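Local coordinates for rhamnogalacturonan endolyase YesW (Bacillus subtilis, PDB 2ZUX), which cleaves the rhamnogalacturonan backbone of plant cell-wall pectin by endo-type elimination, in a calcium- or manganese-dependent reaction that releases oligosaccharides, at residues L36-V39 against Q44-N47; T68-A71 against T76-P79; N246-R251 against L304-T309; S255-G258 against R264-R267; V515-E520 against R526-T531. All coordinates share one frame; numbering follows the deposited sequence.

Interaction 1: residues L36-V39 against Q44-N47; sequences LFNV and QKLN
With its CG held between the backbone N and the carbonyl carbon (chi1 57°), Asn47 turns its amide back toward the strand of Val39, while Asn38, its CG beside the backbone N, presents OD1 to it. The result shows how one carboxamide can stand in for a backbone pairing. Asn47 OD1 accepts the N-H of Val39 at 2.9 Å in a nearly straight bond (170°). On the other side of the amide, Asn47 ND2 reaches an in-plane lone pair of Asn38 OD1 at 2.9 Å, the two amide planes 50° apart; it also donates to Ala49 O and only weakly to Phe37 O. The one backbone-to-backbone bond between the two segments runs from Leu46 N to Val39 O, 2.8 Å. A water donates to Asn38 OD1 and Asn47 O and accepts from Lys45 NZ. Lys45 CD lies 3.7 Å from Asn38 CG, and the bend at chi3 beyond it turns the chain end toward the water. Val39 CG1 touches Leu46 CD1. The hairpin of strands 36-41 and 44-45 forms one border of the N-terminal sheet, where strand 36-41 runs antiparallel to 66-73 and Tyr56 of strand 55-58 packs against Val39, Leu46 and Asn47.

Interaction 2: residues T68-A71 against T76-P79; sequences TVRA and TEQP
Arg70 and Glu77 meet across the hairpin of strands 66-73 and 76-87, an example of a partly buried ion pair backed by hydrocarbon contact. Arg70 NH1 donates to Glu77 OE1 at 3.2 Å with an N-H...O angle of 152°. The oxygen lies close to the guanidinium plane, at its edge, but the donor comes from above the carboxylate, the two flat groups being turned 64° from one another. Below the charges the stems cross: Arg70 CD rests 3.4 Å from Glu77 CD, and Arg70 CB lies 3.6 Å from Glu77 CG. Glu77 is brought there by its CG standing opposite the backbone N (chi1 -159°) and a chain extended beyond it.

The backbone fixes this crossing. Gln78 N bonds to Ala71 O at 2.7 Å, and the CA-H of Glu77 points at the same carbonyl. One step along, a water replaces the direct link, accepting from Ala71 N and donating to Pro79 O. Gln78 folds at its second torsion, sending NE2 back to Thr76 O at 3.1 Å while its CG stays beside Ala71 CB.

A second shell holds the carboxylate: Glu77 OE2 accepts from Asn38 ND2 and is bonded to Tyr40 OH, and the Tyr40 ring makes a cation-pi contact with Arg70. An alanine in place of Glu77 would probably leave the Arg70 guanidinium without its counter-charge on this strand and Asn38 ND2 without its acceptor. With partners on strands 36-41 and 66-73 facing it, the carboxylate is likely to stay ionised.

Interaction 3: residues N246-R251 against L304-T309; sequences NFEPAR and LSKLWT
Glu248 and Lys306 reach toward each other from a loop and a strand far apart in sequence, and their meeting illustrates how a single ion pair can bridge two such elements with little other contact. The electrostatic part is short and definite: Lys306 NZ donates to Glu248 OE1 at 2.7 Å in a salt bridge. The ammonium uses the syn lone pair of OE1, the one on the side of the other oxygen, and the second carboxylate oxygen, Glu248 OE2, is farther from Lys306 NZ, at 3.6 Å. The approach is therefore lopsided, one oxygen carrying the bond.

Contact by the aliphatic portions is slight and belongs mainly to the lysine. Lys306 CD lies 3.3 Å from Glu248 OE1, and the bend at chi3 (75°) turns CE and NZ round to the same oxygen. Glu248 arrives with an extended chain beyond CG, and the two side chains cross at about a right angle. Thr309 adds only a marginal approach, its OG1 lying 4.4 Å from Glu248 OE1. The small buried area, 94 Å², agrees with a bridge at the surface.

Backbone bonding between the two segments is absent, but the loop is secured by other bonds. The chain turns through a cis peptide before Pro249, and Glu248 O bonds to Tyr297 OH and Pro249 O to Arg286 NH1. The contact thus ties the loop leaving strand 241-246, the last of one four-stranded antiparallel sheet of the propeller, to strand 303-311, an outermost strand of the next, whose neighbour 293-300 supplies Tyr297.

Interaction 4: residues S255-G258 against R264-R267; sequences SDWG and RVDR
Trp257 and Val265 form the close-packed half of this contact, where two short 3-10 turns of a long loop lie against each other. The CA of Val265 sits over one face of the indole, 4.0 Å from the centroid of the five-membered ring and 30° off its normal, a CH-pi contact. With Val265 CG1 between the backbone N and the carbonyl carbon (chi1 60°), the other methyl, CG2, is anti to N and comes to 3.4 Å from Trp257 CD1, at the pyrrole part of the ring.

Arg264 makes the more open half. Its CB lies 3.3 Å from Trp257 O, and its extended chain passes Gly258, with Arg264 CD 3.6 Å from Gly258 C. The guanidinium has Gly258 O over one face, while NH1 forms a salt bridge with Asp259. Gly258 is exposed, and its positive phi of 121° would be strained for any residue with a side chain; a CB here would also collide with Arg264 CD.

The indole is fixed by its N-H, Trp257 NE1, bonding to Arg251 O, and Lys291 makes a cation-pi contact with the ring. A leucine in place of Trp257 would probably leave Arg251 O without this donor and Val265 CA without an aromatic face to lie on. No hydrogen bond links the two segments, so as an example of loop packing the contact depends on dispersion and CH-pi attraction at its buried half, with polar groups anchored by residues outside the pair.

Interaction 5: residues V515-E520 against R526-T531; sequences VVWRTE and RIYTTT
The Trp517 indole carries Val515 CG1 over the centre of one face, 3.3 Å above the plane, and turns its benzo edge to Tyr528. The pair is offset edge-to-face: the six-membered ring of Trp517 and the Tyr528 ring have centroids 5.3 Å apart and planes at 78°. Trp517 CZ3 stands over the tyrosine face, displaced toward its rim, and Trp517 CE3 approaches Tyr528 CD2 to 3.6 Å. Val515 O lies at the tyrosine edge, in its plane. At the guanidinium edge of Arg526, in plane, lies Tyr528 OH, which accepts from NH1 at 3.2 Å; NH1 also donates to Ser489 O. The arginine is stretched out from CG to NE, and Thr519 CG2 touches its NE.

Val515, Trp517, Arg526 and Tyr528 share one face of the sheet, a worked case of diagonal aromatic pairing on a hairpin. Val515 and Tyr528, and Trp517 and Arg526, are antiparallel hydrogen-bonded pairs, each with two backbone bonds; the shortest runs from Arg526 N to Trp517 O, 2.7 Å. Between them Val516 and Ile527 form a non-hydrogen-bonded pair on the opposite face, side by side.

Strands 514-519 and 524-528 make a hairpin within an antiparallel sheet of the propeller domain. Strand 91-95 continues it beyond 524-528, with Tyr91 against Arg526 and Tyr528; strands 491-492 and 503-505 pair with 514-519, and Ser469 O holds Trp517 NE1.

From the N terminus, interaction 1 closes a short hairpin turn and interaction 2 a second, in series within the N-terminal beta-sheet domain; they touch because strands 36-41 and 66-73 are neighbours in one sheet. The chain then enters the propeller domain, where interaction 3 closes a loop of 52 residues between its segments and joins two neighbouring sheets. Interaction 4 is nested inside that loop and packs part of it on itself; the two meet where Arg251 touches Trp257 and Val265. Interaction 5 follows later in series, closing a hairpin of a further sheet about 37 Å, centre to centre, from interactions 3 and 4. None of the contacts cross.

Interaction 1: residues L36-V39 against Q44-N47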
# COMPACT_ATOMS: atom_id res chain seq x y z
N LEU A 36 -13.77 -10.82 -24.56
CA LEU A 36 -14.93 -9.96 -24.38
C LEU A 36 -15.81 -10.55 -23.29
O LEU A 36 -15.51 -11.62 -22.76
CB LEU A 36 -15.72 -9.83 -25.69
CG LEU A 36 -15.04 -9.21 -26.92
CD1 LEU A 36 -16.03 -9.16 -28.07
CD2 LEU A 36 -14.52 -7.83 -26.61
N PHE A 37 -16.90 -9.85 -22.96
CA PHE A 37 -17.76 -10.26 -21.85
C PHE A 37 -19.25 -10.15 -22.14
O PHE A 37 -19.70 -9.23 -22.81
CB PHE A 37 -17.44 -9.44 -20.60
CG PHE A 37 -16.02 -9.59 -20.13
CD1 PHE A 37 -15.66 -10.69 -19.36
CD2 PHE A 37 -15.05 -8.66 -20.47
CE1 PHE A 37 -14.35 -10.86 -18.92
CE2 PHE A 37 -13.74 -8.81 -20.04
CZ PHE A 37 -13.39 -9.92 -19.27
N ASN A 38 -20.00 -11.11 -21.60
CA ASN A 38 -21.45 -11.01 -21.54
C ASN A 38 -21.91 -10.78 -20.10
O ASN A 38 -21.38 -11.40 -19.17
CB ASN A 38 -22.12 -12.25 -22.13
CG ASN A 38 -22.00 -12.31 -23.65
OD1 ASN A 38 -21.99 -11.28 -24.32
ND2 ASN A 38 -21.91 -13.53 -24.19
N VAL A 39 -22.88 -9.89 -19.94
CA VAL A 39 -23.42 -9.54 -18.63
C VAL A 39 -24.81 -10.16 -18.45
O VAL A 39 -25.68 -9.99 -19.30
CB VAL A 39 -23.48 -8.01 -18.43
CG1 VAL A 39 -23.88 -7.66 -17.00
CG2 VAL A 39 -22.13 -7.37 -18.76
N GLN A 44 -30.21 -14.04 -17.23
CA GLN A 44 -30.63 -13.48 -18.51
C GLN A 44 -29.64 -12.45 -19.03
O GLN A 44 -29.28 -11.51 -18.33
CB GLN A 44 -32.04 -12.87 -18.39
CG GLN A 44 -33.14 -13.92 -18.23
CD GLN A 44 -34.47 -13.34 -17.79
OE1 GLN A 44 -34.52 -12.38 -17.01
NE2 GLN A 44 -35.56 -13.92 -18.27
N LYS A 45 -29.20 -12.65 -20.28
CA LYS A 45 -28.19 -11.78 -20.90
C LYS A 45 -28.75 -10.39 -21.20
O LYS A 45 -29.86 -10.25 -21.72
CB LYS A 45 -27.64 -12.43 -22.18
CG LYS A 45 -26.38 -11.77 -22.72
CD LYS A 45 -25.69 -12.62 -23.78
CE LYS A 45 -26.45 -12.61 -25.10
NZ LYS A 45 -25.62 -13.20 -26.20
N LEU A 46 -27.96 -9.37 -20.87
CA LEU A 46 -28.38 -7.97 -21.01
C LEU A 46 -27.89 -7.32 -22.29
O LEU A 46 -28.58 -6.48 -22.87
CB LEU A 46 -27.89 -7.15 -19.81
CG LEU A 46 -28.31 -7.60 -18.40
CD1 LEU A 46 -27.66 -6.72 -17.35
CD2 LEU A 46 -29.83 -7.57 -18.26
N ASN A 47 -26.69 -7.70 -22.71
CA ASN A 47 -26.04 -7.11 -23.88
C ASN A 47 -26.22 -8.00 -25.11
O ASN A 47 -25.97 -9.21 -25.05
CB ASN A 47 -24.55 -6.87 -23.59
CG ASN A 47 -23.82 -8.14 -23.17
OD1 ASN A 47 -24.23 -8.82 -22.23
ND2 ASN A 47 -22.75 -8.47 -23.89
O HOH W 1 -23.87 -10.86 -26.30

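Interaction 2: residues T68-A71 against T76-P79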
# COMPACT_ATOMS: atom_id res chain seq x y z
N THR A 68 -24.03 -12.01 -12.94
CA THR A 68 -22.86 -12.79 -13.28
C THR A 68 -22.31 -12.23 -14.58
O THR A 68 -23.02 -11.53 -15.32
CB THR A 68 -23.17 -14.30 -13.47
OG1 THR A 68 -24.24 -14.45 -14.42
CG2 THR A 68 -23.56 -14.95 -12.14
N VAL A 69 -21.04 -12.52 -14.84
CA VAL A 69 -20.41 -12.20 -16.11
C VAL A 69 -19.80 -13.47 -16.68
O VAL A 69 -19.34 -14.34 -15.93
CB VAL A 69 -19.37 -11.06 -15.94
CG1 VAL A 69 -18.38 -11.02 -17.10
CG2 VAL A 69 -20.07 -9.72 -15.78
N ARG A 70 -19.82 -13.59 -18.00
CA ARG A 70 -19.17 -14.70 -18.69
C ARG A 70 -18.19 -14.14 -19.70
O ARG A 70 -18.57 -13.30 -20.53
CB ARG A 70 -20.20 -15.60 -19.39
CG ARG A 70 -21.24 -16.20 -18.46
CD ARG A 70 -22.15 -17.19 -19.19
NE ARG A 70 -23.41 -17.36 -18.47
CZ ARG A 70 -24.52 -17.88 -18.99
NH1 ARG A 70 -24.55 -18.28 -20.26
NH2 ARG A 70 -25.61 -17.99 -18.24
N ALA A 71 -16.94 -14.57 -19.61
CA ALA A 71 -15.93 -14.22 -20.60
C ALA A 71 -16.23 -14.93 -21.92
O ALA A 71 -16.79 -16.04 -21.92
CB ALA A 71 -14.53 -14.57 -20.11
N THR A 76 -15.96 -18.56 -27.81
CA THR A 76 -16.66 -19.48 -26.91
C THR A 76 -16.89 -18.88 -25.52
O THR A 76 -15.95 -18.42 -24.87
CB THR A 76 -15.89 -20.82 -26.76
OG1 THR A 76 -15.66 -21.38 -28.06
CG2 THR A 76 -16.67 -21.81 -25.91
N GLU A 77 -18.14 -18.90 -25.09
CA GLU A 77 -18.51 -18.38 -23.77
C GLU A 77 -18.01 -19.30 -22.66
O GLU A 77 -18.16 -20.52 -22.71
CB GLU A 77 -20.03 -18.20 -23.69
CG GLU A 77 -20.46 -17.24 -22.61
CD GLU A 77 -21.95 -16.96 -22.62
OE1 GLU A 77 -22.73 -17.92 -22.82
OE2 GLU A 77 -22.33 -15.80 -22.41
N GLN A 78 -17.39 -18.69 -21.64
CA GLN A 78 -16.80 -19.41 -20.52
C GLN A 78 -17.80 -19.53 -19.37
O GLN A 78 -18.85 -18.88 -19.40
CB GLN A 78 -15.52 -18.71 -20.06
CG GLN A 78 -14.44 -18.58 -21.14
CD GLN A 78 -13.97 -19.91 -21.66
OE1 GLN A 78 -13.41 -20.73 -20.92
NE2 GLN A 78 -14.17 -20.15 -22.95
N PRO A 79 -17.49 -20.36 -18.35
CA PRO A 79 -18.38 -20.47 -17.20
C PRO A 79 -18.63 -19.14 -16.50
O PRO A 79 -17.76 -18.26 -16.53
CB PRO A 79 -17.63 -21.42 -16.26
CG PRO A 79 -16.75 -22.22 -17.15
CD PRO A 79 -16.32 -21.26 -18.22
O HOH W 2 -16.13 -16.27 -17.45

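Interaction 3: residues N246-R251 against L304-T309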
# COMPACT_ATOMS: atom_id res chain seq x y z
N ASN A 246 14.67 -14.97 15.46
CA ASN A 246 15.18 -13.70 15.97
C ASN A 246 15.11 -12.65 14.87
O ASN A 246 15.42 -12.94 13.71
CB ASN A 246 16.61 -13.85 16.50
CG ASN A 246 16.67 -14.60 17.83
OD1 ASN A 246 17.46 -15.53 18.00
ND2 ASN A 246 15.85 -14.18 18.78
N PHE A 247 14.67 -11.45 15.23
CA PHE A 247 14.51 -10.37 14.27
C PHE A 247 15.85 -9.79 13.85
O PHE A 247 16.70 -9.49 14.69
CB PHE A 247 13.64 -9.24 14.86
CG PHE A 247 13.38 -8.13 13.90
CD1 PHE A 247 12.29 -8.19 13.03
CD2 PHE A 247 14.23 -7.02 13.84
CE1 PHE A 247 12.05 -7.16 12.12
CE2 PHE A 247 13.99 -6.00 12.93
CZ PHE A 247 12.90 -6.07 12.07
N GLU A 248 16.03 -9.64 12.55
CA GLU A 248 17.11 -8.84 12.01
C GLU A 248 16.51 -7.82 11.04
O GLU A 248 15.59 -8.16 10.29
CB GLU A 248 18.18 -9.71 11.34
CG GLU A 248 18.85 -10.68 12.31
CD GLU A 248 19.97 -11.47 11.69
OE1 GLU A 248 20.49 -11.09 10.62
OE2 GLU A 248 20.35 -12.50 12.30
N PRO A 249 17.03 -6.59 11.04
CA PRO A 249 18.19 -6.08 11.81
C PRO A 249 18.04 -6.09 13.33
O PRO A 249 17.08 -5.53 13.87
CB PRO A 249 18.35 -4.65 11.29
CG PRO A 249 17.66 -4.64 9.96
CD PRO A 249 16.49 -5.56 10.14
N ALA A 250 19.01 -6.70 14.00
CA ALA A 250 19.02 -6.78 15.45
C ALA A 250 19.29 -5.40 16.05
O ALA A 250 19.89 -4.54 15.42
CB ALA A 250 20.06 -7.78 15.92
N ARG A 251 18.84 -5.21 17.28
CA ARG A 251 18.97 -3.91 17.94
C ARG A 251 20.43 -3.50 18.19
O ARG A 251 20.80 -2.36 17.95
CB ARG A 251 18.20 -3.91 19.27
CG ARG A 251 18.12 -2.56 19.94
CD ARG A 251 17.54 -2.68 21.33
NE ARG A 251 16.12 -3.05 21.31
CZ ARG A 251 15.62 -4.19 21.78
NH1 ARG A 251 16.40 -5.13 22.32
NH2 ARG A 251 14.31 -4.39 21.71
N LEU A 304 11.63 -20.20 7.15
CA LEU A 304 12.08 -18.83 7.03
C LEU A 304 13.60 -18.85 6.87
O LEU A 304 14.31 -19.44 7.69
CB LEU A 304 11.67 -18.03 8.26
CG LEU A 304 11.88 -16.52 8.33
CD1 LEU A 304 11.06 -15.78 7.28
CD2 LEU A 304 11.52 -16.04 9.72
N SER A 305 14.10 -18.21 5.81
CA SER A 305 15.53 -18.15 5.56
C SER A 305 15.98 -16.71 5.29
O SER A 305 15.26 -15.94 4.67
CB SER A 305 15.92 -19.04 4.38
OG SER A 305 15.23 -18.68 3.20
N LYS A 306 17.16 -16.37 5.79
CA LYS A 306 17.74 -15.05 5.55
C LYS A 306 18.57 -15.07 4.26
O LYS A 306 19.38 -15.98 4.06
CB LYS A 306 18.59 -14.61 6.74
CG LYS A 306 19.20 -13.23 6.58
CD LYS A 306 19.89 -12.76 7.85
CE LYS A 306 21.22 -13.47 8.06
NZ LYS A 306 22.01 -12.80 9.12
N LEU A 307 18.38 -14.07 3.41
CA LEU A 307 19.02 -14.03 2.09
C LEU A 307 20.23 -13.11 2.05
O LEU A 307 21.26 -13.47 1.47
CB LEU A 307 18.02 -13.58 1.03
CG LEU A 307 16.71 -14.36 0.91
CD1 LEU A 307 15.85 -13.71 -0.15
CD2 LEU A 307 16.94 -15.84 0.60
N TRP A 308 20.10 -11.92 2.62
CA TRP A 308 21.19 -10.95 2.66
C TRP A 308 20.93 -9.86 3.67
O TRP A 308 19.81 -9.72 4.16
CB TRP A 308 21.47 -10.35 1.27
CG TRP A 308 20.32 -9.76 0.47
CD1 TRP A 308 19.81 -10.26 -0.68
CD2 TRP A 308 19.62 -8.51 0.71
NE1 TRP A 308 18.83 -9.43 -1.18
CE2 TRP A 308 18.69 -8.36 -0.35
CE3 TRP A 308 19.68 -7.52 1.70
CZ2 TRP A 308 17.82 -7.26 -0.44
CZ3 TRP A 308 18.81 -6.42 1.60
CH2 TRP A 308 17.90 -6.31 0.54
N THR A 309 21.98 -9.11 3.96
CA THR A 309 21.96 -7.95 4.85
C THR A 309 22.72 -6.81 4.18
O THR A 309 23.80 -7.02 3.63
CB THR A 309 22.66 -8.28 6.18
OG1 THR A 309 21.97 -9.35 6.83
CG2 THR A 309 22.67 -7.07 7.13

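Interaction 4: residues S255-G258 against R264-R267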
# COMPACT_ATOMS: atom_id res chain seq x y z
N SER A 255 22.32 3.25 21.11
CA SER A 255 23.15 4.36 20.65
C SER A 255 23.82 4.14 19.30
O SER A 255 24.24 5.11 18.67
CB SER A 255 24.20 4.70 21.71
OG SER A 255 25.06 3.61 21.91
N ASP A 256 23.88 2.89 18.83
CA ASP A 256 24.43 2.57 17.50
C ASP A 256 23.68 3.32 16.41
O ASP A 256 24.22 3.57 15.33
CB ASP A 256 24.30 1.07 17.18
CG ASP A 256 25.16 0.18 18.08
OD1 ASP A 256 26.05 0.68 18.79
OD2 ASP A 256 24.93 -1.05 18.05
N TRP A 257 22.42 3.66 16.68
CA TRP A 257 21.52 4.18 15.67
C TRP A 257 21.48 5.69 15.59
O TRP A 257 20.87 6.25 14.68
CB TRP A 257 20.12 3.59 15.88
CG TRP A 257 20.16 2.08 15.83
CD1 TRP A 257 20.36 1.23 16.88
CD2 TRP A 257 20.06 1.26 14.66
NE1 TRP A 257 20.38 -0.07 16.45
CE2 TRP A 257 20.18 -0.09 15.09
CE3 TRP A 257 19.86 1.52 13.30
CZ2 TRP A 257 20.12 -1.16 14.20
CZ3 TRP A 257 19.81 0.45 12.41
CH2 TRP A 257 19.93 -0.87 12.87
N GLY A 258 22.12 6.36 16.54
CA GLY A 258 22.27 7.82 16.46
C GLY A 258 21.69 8.63 17.60
O GLY A 258 21.84 9.85 17.61
N ARG A 264 15.84 6.74 16.94
CA ARG A 264 16.36 6.26 15.66
C ARG A 264 16.41 4.74 15.55
O ARG A 264 16.18 4.18 14.47
CB ARG A 264 17.74 6.87 15.42
CG ARG A 264 17.66 8.34 15.03
CD ARG A 264 18.98 9.05 15.30
NE ARG A 264 18.95 10.45 14.89
CZ ARG A 264 18.36 11.43 15.57
NH1 ARG A 264 17.73 11.19 16.73
NH2 ARG A 264 18.41 12.67 15.09
N VAL A 265 16.67 4.07 16.68
CA VAL A 265 16.74 2.62 16.74
C VAL A 265 15.45 1.95 16.27
O VAL A 265 15.49 0.84 15.72
CB VAL A 265 17.12 2.15 18.17
CG1 VAL A 265 16.08 2.62 19.19
CG2 VAL A 265 17.30 0.63 18.24
N ASP A 266 14.31 2.61 16.47
CA ASP A 266 13.02 1.99 16.25
C ASP A 266 12.30 2.56 15.04
O ASP A 266 11.07 2.67 15.02
CB ASP A 266 12.17 2.09 17.52
CG ASP A 266 12.56 1.08 18.59
OD1 ASP A 266 13.34 0.15 18.29
OD2 ASP A 266 12.08 1.25 19.74
N ARG A 267 13.07 2.89 14.01
CA ARG A 267 12.52 3.39 12.76
C ARG A 267 12.45 2.26 11.75
O ARG A 267 13.45 1.93 11.11
CB ARG A 267 13.36 4.56 12.23
CG ARG A 267 13.32 5.79 13.14
CD ARG A 267 11.94 6.43 13.12
NE ARG A 267 11.95 7.68 13.87
CZ ARG A 267 11.09 8.67 13.66
NH1 ARG A 267 10.16 8.57 12.72
NH2 ARG A 267 11.18 9.78 14.39

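Interaction 5: residues V515-E520 against R526-T531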
# COMPACT_ATOMS: atom_id res chain seq x y z
N VAL A 515 -11.71 2.79 -2.16
CA VAL A 515 -11.21 3.38 -0.93
C VAL A 515 -11.89 2.71 0.25
O VAL A 515 -13.11 2.52 0.25
CB VAL A 515 -11.49 4.89 -0.84
CG1 VAL A 515 -10.74 5.49 0.34
CG2 VAL A 515 -11.10 5.58 -2.12
N VAL A 516 -11.09 2.34 1.24
CA VAL A 516 -11.59 1.81 2.49
C VAL A 516 -11.36 2.88 3.55
O VAL A 516 -10.21 3.21 3.86
CB VAL A 516 -10.87 0.51 2.90
CG1 VAL A 516 -11.49 -0.06 4.18
CG2 VAL A 516 -10.92 -0.51 1.76
N TRP A 517 -12.45 3.46 4.08
CA TRP A 517 -12.38 4.39 5.21
C TRP A 517 -13.13 3.78 6.38
O TRP A 517 -14.17 3.15 6.20
CB TRP A 517 -13.05 5.72 4.90
CG TRP A 517 -12.29 6.73 4.08
CD1 TRP A 517 -11.17 7.42 4.44
CD2 TRP A 517 -12.66 7.21 2.79
NE1 TRP A 517 -10.80 8.29 3.43
CE2 TRP A 517 -11.70 8.18 2.41
CE3 TRP A 517 -13.71 6.91 1.91
CZ2 TRP A 517 -11.77 8.86 1.18
CZ3 TRP A 517 -13.77 7.58 0.69
CH2 TRP A 517 -12.80 8.54 0.34
N ARG A 518 -12.63 4.00 7.59
CA ARG A 518 -13.40 3.66 8.79
C ARG A 518 -14.55 4.65 8.98
O ARG A 518 -14.50 5.78 8.49
CB ARG A 518 -12.50 3.70 10.02
CG ARG A 518 -11.90 5.06 10.31
CD ARG A 518 -11.27 5.11 11.68
NE ARG A 518 -10.57 6.37 11.88
CZ ARG A 518 -11.04 7.39 12.58
NH1 ARG A 518 -12.24 7.29 13.16
NH2 ARG A 518 -10.33 8.50 12.72
N THR A 519 -15.58 4.22 9.70
CA THR A 519 -16.56 5.16 10.23
C THR A 519 -15.92 5.92 11.38
O THR A 519 -14.89 5.50 11.92
CB THR A 519 -17.82 4.44 10.74
OG1 THR A 519 -17.44 3.50 11.76
CG2 THR A 519 -18.52 3.71 9.61
N GLU A 520 -16.52 7.05 11.76
CA GLU A 520 -15.96 7.89 12.83
C GLU A 520 -15.74 7.12 14.13
O GLU A 520 -14.73 7.31 14.82
CB GLU A 520 -16.83 9.13 13.04
CG GLU A 520 -16.85 10.06 11.83
CD GLU A 520 -17.92 11.14 11.89
OE1 GLU A 520 -18.40 11.46 13.00
OE2 GLU A 520 -18.27 11.67 10.81
N ARG A 526 -15.86 1.09 5.54
CA ARG A 526 -16.67 1.28 4.36
C ARG A 526 -15.80 1.18 3.13
O ARG A 526 -14.78 1.86 3.04
CB ARG A 526 -17.34 2.65 4.37
CG ARG A 526 -18.36 2.86 5.48
CD ARG A 526 -18.97 4.22 5.32
NE ARG A 526 -19.96 4.53 6.35
CZ ARG A 526 -20.54 5.72 6.46
NH1 ARG A 526 -20.23 6.69 5.61
NH2 ARG A 526 -21.42 5.93 7.43
N ILE A 527 -16.20 0.33 2.18
CA ILE A 527 -15.48 0.20 0.92
C ILE A 527 -16.26 0.94 -0.15
O ILE A 527 -17.37 0.54 -0.50
CB ILE A 527 -15.32 -1.27 0.50
CG1 ILE A 527 -14.76 -2.12 1.65
CG2 ILE A 527 -14.45 -1.36 -0.76
CD1 ILE A 527 -14.66 -3.61 1.33
N TYR A 528 -15.69 2.03 -0.66
CA TYR A 528 -16.29 2.81 -1.74
C TYR A 528 -15.71 2.34 -3.07
O TYR A 528 -14.49 2.21 -3.20
CB TYR A 528 -15.99 4.29 -1.56
CG TYR A 528 -16.74 4.95 -0.42
CD1 TYR A 528 -17.83 5.79 -0.67
CD2 TYR A 528 -16.36 4.74 0.91
CE1 TYR A 528 -18.53 6.39 0.38
CE2 TYR A 528 -17.05 5.35 1.96
CZ TYR A 528 -18.12 6.16 1.68
OH TYR A 528 -18.80 6.75 2.74
N THR A 529 -16.58 2.06 -4.04
CA THR A 529 -16.17 1.73 -5.40
C THR A 529 -16.83 2.74 -6.32
O THR A 529 -17.97 3.15 -6.09
CB THR A 529 -16.51 0.27 -5.78
OG1 THR A 529 -15.80 -0.11 -6.97
CG2 THR A 529 -18.01 0.06 -6.00
N THR A 530 -16.14 3.15 -7.37
CA THR A 530 -16.69 4.15 -8.26
C THR A 530 -17.88 3.62 -9.08
O THR A 530 -17.92 2.44 -9.44
CB THR A 530 -15.62 4.76 -9.19
OG1 THR A 530 -16.14 5.95 -9.78
CG2 THR A 530 -15.19 3.79 -10.29
N THR A 531 -18.83 4.51 -9.34
CA THR A 531 -19.91 4.22 -10.28
C THR A 531 -19.89 5.18 -11.47
O THR A 531 -20.88 5.30 -12.20
CB THR A 531 -21.31 4.23 -9.62
OG1 THR A 531 -21.55 5.51 -9.03
CG2 THR A 531 -21.39 3.15 -8.55